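Local coordinates for protein kinectin 1 (Kinesin receptor) (Legionella pneumophila, PDB 4MU6) that is of unknown molecular function but is a Legionella effector, probably membrane-anchored, whose N-terminal coiled-coil domain forms this chain, at residues R57-L68 and S236-E245. Sequence-based numbering, arbitrary orientation.
Sequences RDSDKTEVKKNL and SIQKQHHALE
The imidazole of H241 is sandwiched between the aliphatic chain of K61 and a methyl group of its own helix. On one face K61 CE makes a CH-pi contact 3.8 Å from the H241 ring centroid, the two side chains crossing at about a right angle; I237 CG2 covers the centre of the opposite face, and V64 CG1 stands at the edge. H241 NE2 donates to K61 O at 3.2 Å, a bent bond (146°) that arrives above the carbonyl plane, while K65 N reaches the same oxygen from the other side of that plane. One bond and K61 CE thus fix the ring against the facing helix, with I237 CG2 backing it from its own.

The other flat group, the R57 guanidinium, has E245 OE2 over one face, with water 1 and the D58 carboxylate at its edge. NE and NH2 both point in plane at D58 OD1, with NH2 2.6 Å from it. E245 OE2 sits above the plane, where no N-H points at it, so this salt bridge rests on charge alone. K61, bent at chi3 (60°), turns NZ back to the anti lone pair of E245 OE2 at 2.8 Å. Water 1 links R57 NH1 to E245 O.

Apart from the charged groups, the packing is largely apolar. L244 CD1 lies against K61 CG (3.7 Å) and meets V64 CG1 tip to tip, and L68 slides past I237 with CD1 3.5 Å from I237 CG1. D60 turns CB to L244 but spends its carboxylate on the backbone nitrogens of F4 and L5.

Segments 57-68 and 236-245, from helices 43-105 and 227-273, run nearly antiparallel (162°), their axes 9.9 Å apart at closest approach. This antiparallel helix pairing joins distant parts of the LegC3 N-terminal coiled-coil domain, and the N-terminal residues M3 to L5 pack on R57, S59 and D60.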
loop_
_atom_site.group_PDB
_atom_site.type_symbol
_atom_site.label_atom_id
_atom_site.label_comp_id
_atom_site.label_asym_id
_atom_site.label_seq_id
_atom_site.Cartn_x
_atom_site.Cartn_y
_atom_site.Cartn_z
ATOM N N ARG A 57 6.073 -16.539 -13.772
ATOM C CA ARG A 57 6.185 -15.113 -13.554
ATOM C C ARG A 57 4.925 -14.614 -12.872
ATOM O O ARG A 57 4.984 -13.842 -11.914
ATOM C CB ARG A 57 6.343 -14.362 -14.872
ATOM C CG ARG A 57 6.418 -12.833 -14.664
ATOM C CD ARG A 57 5.972 -12.123 -15.915
ATOM N NE ARG A 57 4.579 -12.451 -16.204
ATOM C CZ ARG A 57 3.972 -12.224 -17.364
ATOM N NH1 ARG A 57 4.639 -11.684 -18.373
ATOM N NH2 ARG A 57 2.692 -12.547 -17.510
ATOM N N ASP A 58 3.777 -15.069 -13.365
ATOM C CA ASP A 58 2.510 -14.641 -12.787
ATOM C C ASP A 58 2.425 -15.046 -11.323
ATOM O O ASP A 58 1.959 -14.266 -10.486
ATOM C CB ASP A 58 1.326 -15.175 -13.595
ATOM C CG ASP A 58 1.100 -14.380 -14.862
ATOM O OD1 ASP A 58 1.936 -13.490 -15.154
ATOM O OD2 ASP A 58 0.093 -14.634 -15.558
ATOM N N SER A 59 2.911 -16.244 -11.009
ATOM C CA SER A 59 2.885 -16.715 -9.625
ATOM C C SER A 59 3.781 -15.864 -8.708
ATOM O O SER A 59 3.383 -15.491 -7.596
ATOM C CB SER A 59 3.271 -18.191 -9.527
ATOM O OG SER A 59 3.371 -18.563 -8.154
ATOM N N ASP A 60 4.985 -15.560 -9.182
ATOM C CA ASP A 60 5.902 -14.693 -8.450
ATOM C C ASP A 60 5.270 -13.320 -8.193
ATOM O O ASP A 60 5.288 -12.832 -7.073
ATOM C CB ASP A 60 7.222 -14.546 -9.208
ATOM C CG ASP A 60 8.014 -15.853 -9.268
ATOM O OD1 ASP A 60 7.570 -16.868 -8.678
ATOM O OD2 ASP A 60 9.097 -15.858 -9.893
ATOM N N LYS A 61 4.679 -12.730 -9.229
ATOM C CA LYS A 61 4.098 -11.402 -9.134
ATOM C C LYS A 61 2.970 -11.367 -8.124
ATOM O O LYS A 61 2.830 -10.397 -7.365
ATOM C CB LYS A 61 3.582 -10.943 -10.496
ATOM C CG LYS A 61 4.675 -10.497 -11.445
ATOM C CD LYS A 61 4.138 -10.280 -12.843
ATOM C CE LYS A 61 3.071 -9.214 -12.861
ATOM N NZ LYS A 61 2.772 -8.845 -14.267
ATOM N N THR A 62 2.164 -12.426 -8.123
ATOM C CA THR A 62 1.055 -12.523 -7.188
ATOM C C THR A 62 1.602 -12.599 -5.769
ATOM O O THR A 62 1.113 -11.913 -4.878
ATOM C CB THR A 62 0.126 -13.746 -7.483
ATOM O OG1 THR A 62 -0.493 -13.587 -8.766
ATOM C CG2 THR A 62 -0.948 -13.854 -6.437
ATOM N N GLU A 63 2.633 -13.418 -5.569
ATOM C CA GLU A 63 3.195 -13.613 -4.234
ATOM C C GLU A 63 3.817 -12.343 -3.601
ATOM O O GLU A 63 3.594 -12.057 -2.419
ATOM C CB GLU A 63 4.228 -14.737 -4.246
ATOM C CG GLU A 63 4.891 -14.963 -2.897
ATOM C CD GLU A 63 3.910 -15.390 -1.817
ATOM O OE1 GLU A 63 2.899 -16.066 -2.144
ATOM O OE2 GLU A 63 4.159 -15.051 -0.637
ATOM N N VAL A 64 4.604 -11.596 -4.368
ATOM C CA VAL A 64 5.295 -10.447 -3.773
ATOM C C VAL A 64 4.288 -9.328 -3.532
ATOM O O VAL A 64 4.344 -8.639 -2.513
ATOM C CB VAL A 64 6.502 -9.962 -4.610
ATOM C CG1 VAL A 64 6.064 -9.466 -6.008
ATOM C CG2 VAL A 64 7.296 -8.896 -3.848
ATOM N N LYS A 65 3.342 -9.182 -4.451
ATOM C CA LYS A 65 2.250 -8.235 -4.251
ATOM C C LYS A 65 1.542 -8.495 -2.927
ATOM O O LYS A 65 1.223 -7.551 -2.198
ATOM C CB LYS A 65 1.255 -8.284 -5.415
ATOM C CG LYS A 65 -0.047 -7.502 -5.155
ATOM C CD LYS A 65 -0.775 -7.154 -6.442
ATOM C CE LYS A 65 -1.891 -8.135 -6.736
ATOM N NZ LYS A 65 -3.022 -7.976 -5.784
ATOM N N LYS A 66 1.293 -9.768 -2.616
ATOM C CA LYS A 66 0.643 -10.112 -1.356
ATOM C C LYS A 66 1.485 -9.723 -0.153
ATOM O O LYS A 66 0.971 -9.133 0.800
ATOM C CB LYS A 66 0.272 -11.598 -1.287
ATOM C CG LYS A 66 -1.045 -11.920 -1.990
ATOM C CD LYS A 66 -1.402 -13.394 -1.838
ATOM C CE LYS A 66 -2.413 -13.833 -2.895
ATOM N NZ LYS A 66 -2.325 -15.300 -3.196
ATOM N N ASN A 67 2.772 -10.058 -0.197
ATOM C CA ASN A 67 3.703 -9.599 0.835
ATOM C C ASN A 67 3.689 -8.063 1.078
ATOM O O ASN A 67 3.655 -7.603 2.229
ATOM C CB ASN A 67 5.125 -10.077 0.513
ATOM C CG ASN A 67 5.223 -11.574 0.425
ATOM O OD1 ASN A 67 4.440 -12.296 1.037
ATOM N ND2 ASN A 67 6.186 -12.056 -0.351
ATOM N N LEU A 68 3.719 -7.284 -0.006
ATOM C CA LEU A 68 3.765 -5.817 0.087
ATOM C C LEU A 68 2.414 -5.259 0.538
ATOM O O LEU A 68 2.360 -4.312 1.332
ATOM C CB LEU A 68 4.114 -5.204 -1.268
ATOM C CG LEU A 68 5.480 -5.475 -1.887
ATOM C CD1 LEU A 68 5.481 -5.053 -3.358
ATOM C CD2 LEU A 68 6.560 -4.760 -1.124
ATOM N N SER A 236 6.323 0.226 -4.634
ATOM C CA SER A 236 6.983 -1.019 -4.301
ATOM C C SER A 236 6.487 -2.141 -5.210
ATOM O O SER A 236 7.262 -2.998 -5.608
ATOM C CB SER A 236 6.768 -1.374 -2.827
ATOM O OG SER A 236 5.390 -1.532 -2.542
ATOM N N ILE A 237 5.203 -2.121 -5.558
ATOM C CA ILE A 237 4.670 -3.151 -6.434
ATOM C C ILE A 237 5.135 -2.931 -7.853
ATOM O O ILE A 237 5.533 -3.876 -8.527
ATOM C CB ILE A 237 3.141 -3.214 -6.404
ATOM C CG1 ILE A 237 2.669 -3.792 -5.071
ATOM C CG2 ILE A 237 2.625 -4.058 -7.562
ATOM C CD1 ILE A 237 1.176 -4.015 -5.005
ATOM N N GLN A 238 5.103 -1.681 -8.305
ATOM C CA GLN A 238 5.559 -1.358 -9.657
ATOM C C GLN A 238 7.012 -1.774 -9.896
ATOM O O GLN A 238 7.339 -2.324 -10.951
ATOM C CB GLN A 238 5.408 0.130 -9.936
ATOM C CG GLN A 238 6.221 0.638 -11.123
ATOM C CD GLN A 238 6.244 2.165 -11.198
ATOM O OE1 GLN A 238 5.869 2.758 -12.216
ATOM N NE2 GLN A 238 6.690 2.806 -10.114
ATOM N N LYS A 239 7.878 -1.504 -8.924
ATOM C CA LYS A 239 9.284 -1.886 -9.055
ATOM C C LYS A 239 9.439 -3.409 -9.163
ATOM O O LYS A 239 10.175 -3.906 -10.012
ATOM C CB LYS A 239 10.103 -1.351 -7.880
ATOM C CG LYS A 239 10.276 0.153 -7.898
ATOM C CD LYS A 239 11.082 0.577 -9.114
ATOM C CE LYS A 239 11.493 2.032 -9.009
ATOM N NZ LYS A 239 12.419 2.451 -10.087
ATOM N N GLN A 240 8.737 -4.135 -8.299
ATOM C CA GLN A 240 8.805 -5.594 -8.268
ATOM C C GLN A 240 8.228 -6.225 -9.536
ATOM O O GLN A 240 8.788 -7.181 -10.076
ATOM C CB GLN A 240 8.109 -6.140 -7.013
ATOM C CG GLN A 240 8.887 -5.886 -5.709
ATOM C CD GLN A 240 10.132 -6.745 -5.602
ATOM O OE1 GLN A 240 10.149 -7.875 -6.091
ATOM N NE2 GLN A 240 11.185 -6.217 -4.967
ATOM N N HIS A 241 7.118 -5.690 -10.027
ATOM C CA HIS A 241 6.504 -6.273 -11.214
ATOM C C HIS A 241 7.334 -6.035 -12.471
ATOM O O HIS A 241 7.486 -6.948 -13.297
ATOM C CB HIS A 241 5.053 -5.805 -11.396
ATOM C CG HIS A 241 4.083 -6.488 -10.476
ATOM N ND1 HIS A 241 2.716 -6.338 -10.587
ATOM C CD2 HIS A 241 4.285 -7.312 -9.421
ATOM C CE1 HIS A 241 2.120 -7.039 -9.641
ATOM N NE2 HIS A 241 3.049 -7.639 -8.919
ATOM N N HIS A 242 7.870 -4.825 -12.618
ATOM C CA HIS A 242 8.756 -4.523 -13.743
ATOM C C HIS A 242 9.958 -5.452 -13.725
ATOM O O HIS A 242 10.351 -5.984 -14.759
ATOM C CB HIS A 242 9.242 -3.071 -13.719
ATOM C CG HIS A 242 8.210 -2.078 -14.162
ATOM N ND1 HIS A 242 7.323 -2.332 -15.188
ATOM C CD2 HIS A 242 7.915 -0.835 -13.711
ATOM C CE1 HIS A 242 6.531 -1.286 -15.352
ATOM N NE2 HIS A 242 6.869 -0.364 -14.467
ATOM N N ALA A 243 10.536 -5.635 -12.545
ATOM C CA ALA A 243 11.695 -6.503 -12.398
ATOM C C ALA A 243 11.384 -7.952 -12.810
ATOM O O ALA A 243 12.120 -8.537 -13.590
ATOM C CB ALA A 243 12.235 -6.445 -10.985
ATOM N N LEU A 244 10.291 -8.515 -12.295
ATOM C CA LEU A 244 9.913 -9.888 -12.619
ATOM C C LEU A 244 9.539 -10.032 -14.101
ATOM O O LEU A 244 9.846 -11.051 -14.731
ATOM C CB LEU A 244 8.762 -10.366 -11.722
ATOM C CG LEU A 244 9.080 -10.518 -10.229
ATOM C CD1 LEU A 244 7.808 -10.682 -9.427
ATOM C CD2 LEU A 244 10.041 -11.688 -9.967
ATOM N N GLU A 245 8.881 -9.014 -14.654
ATOM C CA GLU A 245 8.576 -8.995 -16.083
ATOM C C GLU A 245 9.865 -9.093 -16.921
ATOM O O GLU A 245 9.943 -9.874 -17.875
ATOM C CB GLU A 245 7.797 -7.732 -16.458
ATOM C CG GLU A 245 6.345 -7.714 -16.027
ATOM C CD GLU A 245 5.447 -8.407 -17.018
ATOM O OE1 GLU A 245 5.789 -8.417 -18.223
ATOM O OE2 GLU A 245 4.399 -8.945 -16.594
HETATM O O HOH W 1 7.513 -11.114 -19.186
#